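Local coordinates for 3-phytase (Klebsiella pneumoniae, PDB 2WNH), which probably hydrolyses phytate (inositol hexakisphosphate) starting at the 3-phosphate, as a member of the histidine acid phosphatase family, at residues R334-D346 against Q357-G369. The protein carries 3 engineered substitutions. Residues are numbered along the deposited sequence; the frame is centred on the assembly and turned at random.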
loop_
_atom_site.group_PDB
_atom_site.type_symbol
_atom_site.label_atom_id
_atom_site.label_comp_id
_atom_site.label_asym_id
_atom_site.label_seq_id
_atom_site.Cartn_x
_atom_site.Cartn_y
_atom_site.Cartn_z
ATOM N N ARG B 334 21.434 5.265 -32.000
ATOM C CA ARG B 334 20.499 6.137 -31.298
ATOM C C ARG B 334 19.433 6.742 -32.215
ATOM O O ARG B 334 19.668 7.002 -33.414
ATOM C CB ARG B 334 21.250 7.224 -30.544
ATOM C CG ARG B 334 21.969 6.653 -29.329
ATOM C CD ARG B 334 22.960 7.613 -28.768
ATOM N NE ARG B 334 23.225 7.290 -27.367
ATOM C CZ ARG B 334 24.386 7.515 -26.746
ATOM N NH1 ARG B 334 25.424 8.023 -27.416
ATOM N NH2 ARG B 334 24.516 7.212 -25.456
ATOM N N TYR B 335 18.251 6.925 -31.620
ATOM C CA TYR B 335 17.054 7.413 -32.285
ATOM C C TYR B 335 16.385 8.455 -31.406
ATOM O O TYR B 335 16.601 8.482 -30.214
ATOM C CB TYR B 335 16.074 6.265 -32.499
ATOM C CG TYR B 335 16.528 5.300 -33.557
ATOM C CD1 TYR B 335 17.497 4.327 -33.267
ATOM C CD2 TYR B 335 15.994 5.353 -34.859
ATOM C CE1 TYR B 335 17.927 3.418 -34.244
ATOM C CE2 TYR B 335 16.419 4.454 -35.837
ATOM C CZ TYR B 335 17.384 3.502 -35.521
ATOM O OH TYR B 335 17.819 2.611 -36.475
ATOM N N LEU B 336 15.564 9.296 -32.019
ATOM C CA LEU B 336 14.787 10.286 -31.305
ATOM C C LEU B 336 13.302 10.014 -31.543
ATOM O O LEU B 336 12.908 9.646 -32.646
ATOM C CB LEU B 336 15.175 11.682 -31.799
ATOM C CG LEU B 336 14.601 12.871 -31.042
ATOM C CD1 LEU B 336 15.216 12.952 -29.649
ATOM C CD2 LEU B 336 14.828 14.170 -31.822
ATOM N N ARG B 337 12.503 10.155 -30.485
ATOM C CA ARG B 337 11.045 10.170 -30.578
ATOM C C ARG B 337 10.574 11.541 -30.117
ATOM O O ARG B 337 11.079 12.079 -29.122
ATOM C CB ARG B 337 10.463 9.071 -29.682
ATOM C CG ARG B 337 8.963 9.039 -29.657
ATOM C CD ARG B 337 8.479 7.831 -28.913
ATOM N NE ARG B 337 7.027 7.803 -28.889
ATOM C CZ ARG B 337 6.304 7.636 -27.792
ATOM N NH1 ARG B 337 6.897 7.499 -26.607
ATOM N NH2 ARG B 337 4.981 7.612 -27.889
ATOM N N VAL B 338 9.611 12.122 -30.842
ATOM C CA VAL B 338 9.170 13.486 -30.566
ATOM C C VAL B 338 7.651 13.460 -30.595
ATOM O O VAL B 338 7.051 12.983 -31.562
ATOM C CB VAL B 338 9.684 14.457 -31.669
ATOM C CG1 VAL B 338 9.181 15.860 -31.396
ATOM C CG2 VAL B 338 11.189 14.430 -31.721
ATOM N N TYR B 339 7.002 13.934 -29.529
ATOM C CA TYR B 339 5.538 13.909 -29.539
ATOM C C TYR B 339 4.921 14.988 -28.680
ATOM O O TYR B 339 5.603 15.600 -27.850
ATOM C CB TYR B 339 4.991 12.522 -29.145
ATOM C CG TYR B 339 5.406 12.014 -27.791
ATOM C CD1 TYR B 339 6.587 11.304 -27.635
ATOM C CD2 TYR B 339 4.595 12.221 -26.670
ATOM C CE1 TYR B 339 6.966 10.819 -26.397
ATOM C CE2 TYR B 339 4.963 11.722 -25.407
ATOM C CZ TYR B 339 6.159 11.037 -25.291
ATOM O OH TYR B 339 6.578 10.496 -24.087
ATOM N N PHE B 340 3.633 15.233 -28.907
ATOM C CA PHE B 340 2.871 16.143 -28.098
ATOM C C PHE B 340 1.746 15.336 -27.467
ATOM O O PHE B 340 1.143 14.485 -28.129
ATOM C CB PHE B 340 2.275 17.280 -28.937
ATOM C CG PHE B 340 1.458 18.251 -28.122
ATOM C CD1 PHE B 340 2.070 19.106 -27.201
ATOM C CD2 PHE B 340 0.070 18.287 -28.243
ATOM C CE1 PHE B 340 1.326 19.986 -26.414
ATOM C CE2 PHE B 340 -0.683 19.186 -27.456
ATOM C CZ PHE B 340 -0.053 20.025 -26.548
ATOM N N GLN B 341 1.504 15.573 -26.184
ATOM C CA GLN B 341 0.468 14.834 -25.463
ATOM C C GLN B 341 -0.407 15.754 -24.627
ATOM O O GLN B 341 0.086 16.751 -24.089
ATOM C CB GLN B 341 1.109 13.746 -24.574
ATOM C CG GLN B 341 1.891 14.304 -23.389
ATOM C CD GLN B 341 2.608 13.216 -22.604
ATOM O OE1 GLN B 341 2.086 12.117 -22.439
ATOM N NE2 GLN B 341 3.813 13.516 -22.136
ATOM N N ALA B 342 -1.685 15.373 -24.497
ATOM C CA ALA B 342 -2.681 16.085 -23.663
ATOM C C ALA B 342 -3.809 15.164 -23.230
ATOM O O ALA B 342 -3.998 14.101 -23.793
ATOM C CB ALA B 342 -3.293 17.254 -24.453
ATOM N N GLN B 343 -4.586 15.606 -22.258
ATOM C CA GLN B 343 -5.855 14.942 -21.992
ATOM C C GLN B 343 -6.971 15.659 -22.726
ATOM O O GLN B 343 -6.915 16.879 -22.910
ATOM C CB GLN B 343 -6.157 14.949 -20.502
ATOM C CG GLN B 343 -5.264 14.000 -19.716
ATOM C CD GLN B 343 -5.883 13.644 -18.370
ATOM O OE1 GLN B 343 -6.520 12.575 -18.203
ATOM N NE2 GLN B 343 -5.713 14.524 -17.410
ATOM N N GLY B 344 -7.998 14.904 -23.080
ATOM C CA GLY B 344 -9.241 15.471 -23.664
ATOM C C GLY B 344 -10.047 16.337 -22.695
ATOM O O GLY B 344 -9.830 16.319 -21.478
ATOM N N LEU B 345 -10.982 17.119 -23.250
ATOM C CA LEU B 345 -11.756 18.075 -22.465
ATOM C C LEU B 345 -12.563 17.414 -21.342
ATOM O O LEU B 345 -12.575 17.910 -20.207
ATOM C CB LEU B 345 -12.717 18.840 -23.388
ATOM C CG LEU B 345 -12.045 19.892 -24.261
ATOM C CD1 LEU B 345 -12.964 20.197 -25.447
ATOM C CD2 LEU B 345 -11.731 21.147 -23.472
ATOM N N ASP B 346 -13.252 16.326 -21.654
ATOM C CA ASP B 346 -14.065 15.689 -20.608
ATOM C C ASP B 346 -13.196 14.960 -19.579
ATOM O O ASP B 346 -13.538 14.936 -18.398
ATOM C CB ASP B 346 -15.174 14.793 -21.186
ATOM C CG ASP B 346 -16.401 15.600 -21.629
ATOM O OD1 ASP B 346 -16.611 16.740 -21.119
ATOM O OD2 ASP B 346 -17.133 15.092 -22.493
ATOM N N GLN B 357 -7.042 2.529 -20.134
ATOM C CA GLN B 357 -8.403 2.584 -20.717
ATOM C C GLN B 357 -8.882 3.973 -21.178
ATOM O O GLN B 357 -9.867 4.084 -21.921
ATOM C CB GLN B 357 -9.432 2.002 -19.739
ATOM C CG GLN B 357 -9.273 0.507 -19.431
ATOM C CD GLN B 357 -8.679 0.241 -18.059
ATOM O OE1 GLN B 357 -7.456 0.304 -17.861
ATOM N NE2 GLN B 357 -9.547 -0.076 -17.098
ATOM N N HIS B 358 -8.212 5.022 -20.702
ATOM C CA HIS B 358 -8.501 6.415 -21.084
ATOM C C HIS B 358 -7.148 7.048 -21.291
ATOM O O HIS B 358 -6.710 7.871 -20.473
ATOM C CB HIS B 358 -9.195 7.180 -19.959
ATOM C CG HIS B 358 -10.398 6.496 -19.401
ATOM N ND1 HIS B 358 -10.309 5.409 -18.555
ATOM C CD2 HIS B 358 -11.717 6.766 -19.537
ATOM C CE1 HIS B 358 -11.524 5.029 -18.208
ATOM N NE2 HIS B 358 -12.396 5.831 -18.795
ATOM N N PRO B 359 -6.461 6.660 -22.380
ATOM C CA PRO B 359 -5.064 7.016 -22.532
ATOM C C PRO B 359 -4.914 8.497 -22.892
ATOM O O PRO B 359 -5.872 9.135 -23.368
ATOM C CB PRO B 359 -4.599 6.115 -23.688
ATOM C CG PRO B 359 -5.791 5.921 -24.505
ATOM C CD PRO B 359 -6.954 5.885 -23.536
ATOM N N MET B 360 -3.732 9.035 -22.623
ATOM C CA MET B 360 -3.386 10.368 -23.109
ATOM C C MET B 360 -3.621 10.416 -24.613
ATOM O O MET B 360 -3.377 9.432 -25.322
ATOM C CB MET B 360 -1.913 10.683 -22.837
ATOM C CG MET B 360 -1.556 10.746 -21.378
ATOM S SD MET B 360 -2.242 12.228 -20.589
ATOM C CE MET B 360 -1.237 13.540 -21.268
ATOM N N LEU B 361 -4.091 11.566 -25.086
ATOM C CA LEU B 361 -4.099 11.870 -26.510
ATOM C C LEU B 361 -2.676 12.207 -26.931
ATOM O O LEU B 361 -1.997 12.943 -26.226
ATOM C CB LEU B 361 -5.014 13.054 -26.778
ATOM C CG LEU B 361 -6.452 12.876 -26.267
ATOM C CD1 LEU B 361 -7.265 14.158 -26.512
ATOM C CD2 LEU B 361 -7.136 11.648 -26.878
ATOM N N ARG B 362 -2.218 11.678 -28.066
ATOM C CA ARG B 362 -0.838 11.886 -28.458
ATOM C C ARG B 362 -0.677 11.970 -29.972
ATOM O O ARG B 362 -1.377 11.253 -30.718
ATOM C CB ARG B 362 0.017 10.723 -27.917
ATOM C CG ARG B 362 1.510 10.963 -27.965
ATOM C CD ARG B 362 2.304 9.832 -27.281
ATOM N NE ARG B 362 1.641 9.303 -26.090
ATOM C CZ ARG B 362 1.021 8.124 -26.038
ATOM N NH1 ARG B 362 0.990 7.331 -27.103
ATOM N NH2 ARG B 362 0.442 7.735 -24.913
ATOM N N GLN B 363 0.235 12.835 -30.423
ATOM C CA GLN B 363 0.634 12.839 -31.825
ATOM C C GLN B 363 2.148 12.899 -31.943
ATOM O O GLN B 363 2.813 13.716 -31.309
ATOM C CB GLN B 363 -0.011 14.000 -32.593
ATOM C CG GLN B 363 0.296 13.923 -34.089
ATOM C CD GLN B 363 -0.589 14.842 -34.923
ATOM O OE1 GLN B 363 -1.727 15.184 -34.536
ATOM N NE2 GLN B 363 -0.076 15.235 -36.089
ATOM N N GLU B 364 2.695 12.000 -32.747
ATOM C CA GLU B 364 4.137 11.972 -32.916
ATOM C C GLU B 364 4.577 12.710 -34.173
ATOM O O GLU B 364 3.892 12.657 -35.197
ATOM C CB GLU B 364 4.594 10.507 -33.023
ATOM C CG GLU B 364 4.237 9.629 -31.834
ATOM C CD GLU B 364 4.706 8.203 -32.059
ATOM O OE1 GLU B 364 4.159 7.524 -32.999
ATOM O OE2 GLU B 364 5.623 7.769 -31.315
ATOM N N TRP B 365 5.712 13.391 -34.089
ATOM C CA TRP B 365 6.404 13.968 -35.248
ATOM C C TRP B 365 7.116 12.863 -36.014
ATOM O O TRP B 365 7.547 11.859 -35.424
ATOM C CB TRP B 365 7.426 14.998 -34.746
ATOM C CG TRP B 365 8.298 15.605 -35.790
ATOM C CD1 TRP B 365 8.032 16.721 -36.544
ATOM C CD2 TRP B 365 9.614 15.170 -36.170
ATOM N NE1 TRP B 365 9.093 16.986 -37.394
ATOM C CE2 TRP B 365 10.074 16.053 -37.179
ATOM C CE3 TRP B 365 10.445 14.110 -35.767
ATOM C CZ2 TRP B 365 11.323 15.915 -37.776
ATOM C CZ3 TRP B 365 11.669 13.965 -36.384
ATOM C CH2 TRP B 365 12.103 14.863 -37.371
ATOM N N ARG B 366 7.262 13.047 -37.318
ATOM C CA ARG B 366 8.020 12.108 -38.136
ATOM C C ARG B 366 8.573 12.795 -39.380
ATOM O O ARG B 366 8.146 13.891 -39.748
ATOM C CB ARG B 366 7.166 10.905 -38.539
ATOM C CG ARG B 366 5.946 11.254 -39.388
ATOM C CD ARG B 366 5.406 10.013 -40.117
ATOM N NE ARG B 366 6.425 9.469 -41.018
ATOM C CZ ARG B 366 7.024 8.285 -40.882
ATOM N NH1 ARG B 366 6.692 7.459 -39.892
ATOM N NH2 ARG B 366 7.951 7.920 -41.760
ATOM N N GLN B 367 9.530 12.129 -40.006
ATOM C CA GLN B 367 10.066 12.537 -41.297
ATOM C C GLN B 367 10.539 11.272 -41.982
ATOM O O GLN B 367 10.634 10.229 -41.334
ATOM C CB GLN B 367 11.196 13.539 -41.109
ATOM C CG GLN B 367 12.479 12.997 -40.447
ATOM C CD GLN B 367 13.604 14.025 -40.512
ATOM O OE1 GLN B 367 13.455 15.077 -41.140
ATOM N NE2 GLN B 367 14.729 13.725 -39.871
ATOM N N PRO B 368 10.792 11.322 -43.309
ATOM C CA PRO B 368 11.308 10.109 -43.970
ATOM C C PRO B 368 12.493 9.492 -43.227
ATOM O O PRO B 368 13.360 10.220 -42.714
ATOM C CB PRO B 368 11.751 10.634 -45.344
ATOM C CG PRO B 368 10.770 11.761 -45.615
ATOM C CD PRO B 368 10.577 12.430 -44.270
ATOM N N GLY B 369 12.526 8.160 -43.154
ATOM C CA GLY B 369 13.579 7.463 -42.399
ATOM C C GLY B 369 13.167 7.049 -40.992
ATOM O O GLY B 369 13.845 6.216 -40.363
HETATM O O HOH W 1 2.362 7.289 -29.648
HETATM O O HOH W 2 8.756 10.748 -33.163
HETATM O O HOH W 3 1.631 9.635 -23.309
HETATM O O HOH W 4 -7.208 11.910 -22.729
#
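The guanidinium of R337 meets E364 at its edge: NE gives an almost straight hydrogen bond (169°) to OE2 at 2.8 Å, nearly in the guanidinium plane, and completes a salt bridge, while CE1 of the Y339 ring lies 3.3 Å above one face of the same group, offset toward the rim. R337 NH2 in turn stands 4.0 Å above one face of the Y339 ring, also toward the rim, and Q341 CD is at the ring's edge. R362 approaches this ring obliquely, its CD 3.4 Å from CD2 of Y339. Arginine suits this place because its methylenes can lie alongside an aromatic ring while its charged end reaches water; a bend at chi3 (-37°) turns that end aside, its plane nearly perpendicular to the ring. The like charges of R337 and R362 come close, yet one water, weakly held by R337 NH2, accepts from both. R337 NH1 forms a second salt bridge with E324, which probably offsets the nearby charge of R362 and also binds the Y339 hydroxyl. T377 holds the other carboxylate oxygen of E364. A second water links R362 NH2 to OE1 of Q341, whose NE2 is bonded to S320.

Beneath these side chains, F340 and Q363 bond N to O in both directions at 3.0 Å; A342 and L361 do likewise, L361 N to A342 O being shorter, at 2.8 Å. Y339–E364 and Q341–R362 are non-hydrogen-bonded pairs. M360, its flexible thioether bent at chi2 and chi3, brings CE over the backbone beside Q341, 3.6 Å from A342 C. At the other end, V338 and W365 pack CB against CB at 3.9 Å, a branched aliphatic beside a large indole that also touches helix 381-388.

Strand 361-364 thus pairs antiparallel with strand 334-342, itself paired with strand 320-328, extending the mixed central sheet of the alpha/beta domain characteristic of branch 2 histidine phosphatases.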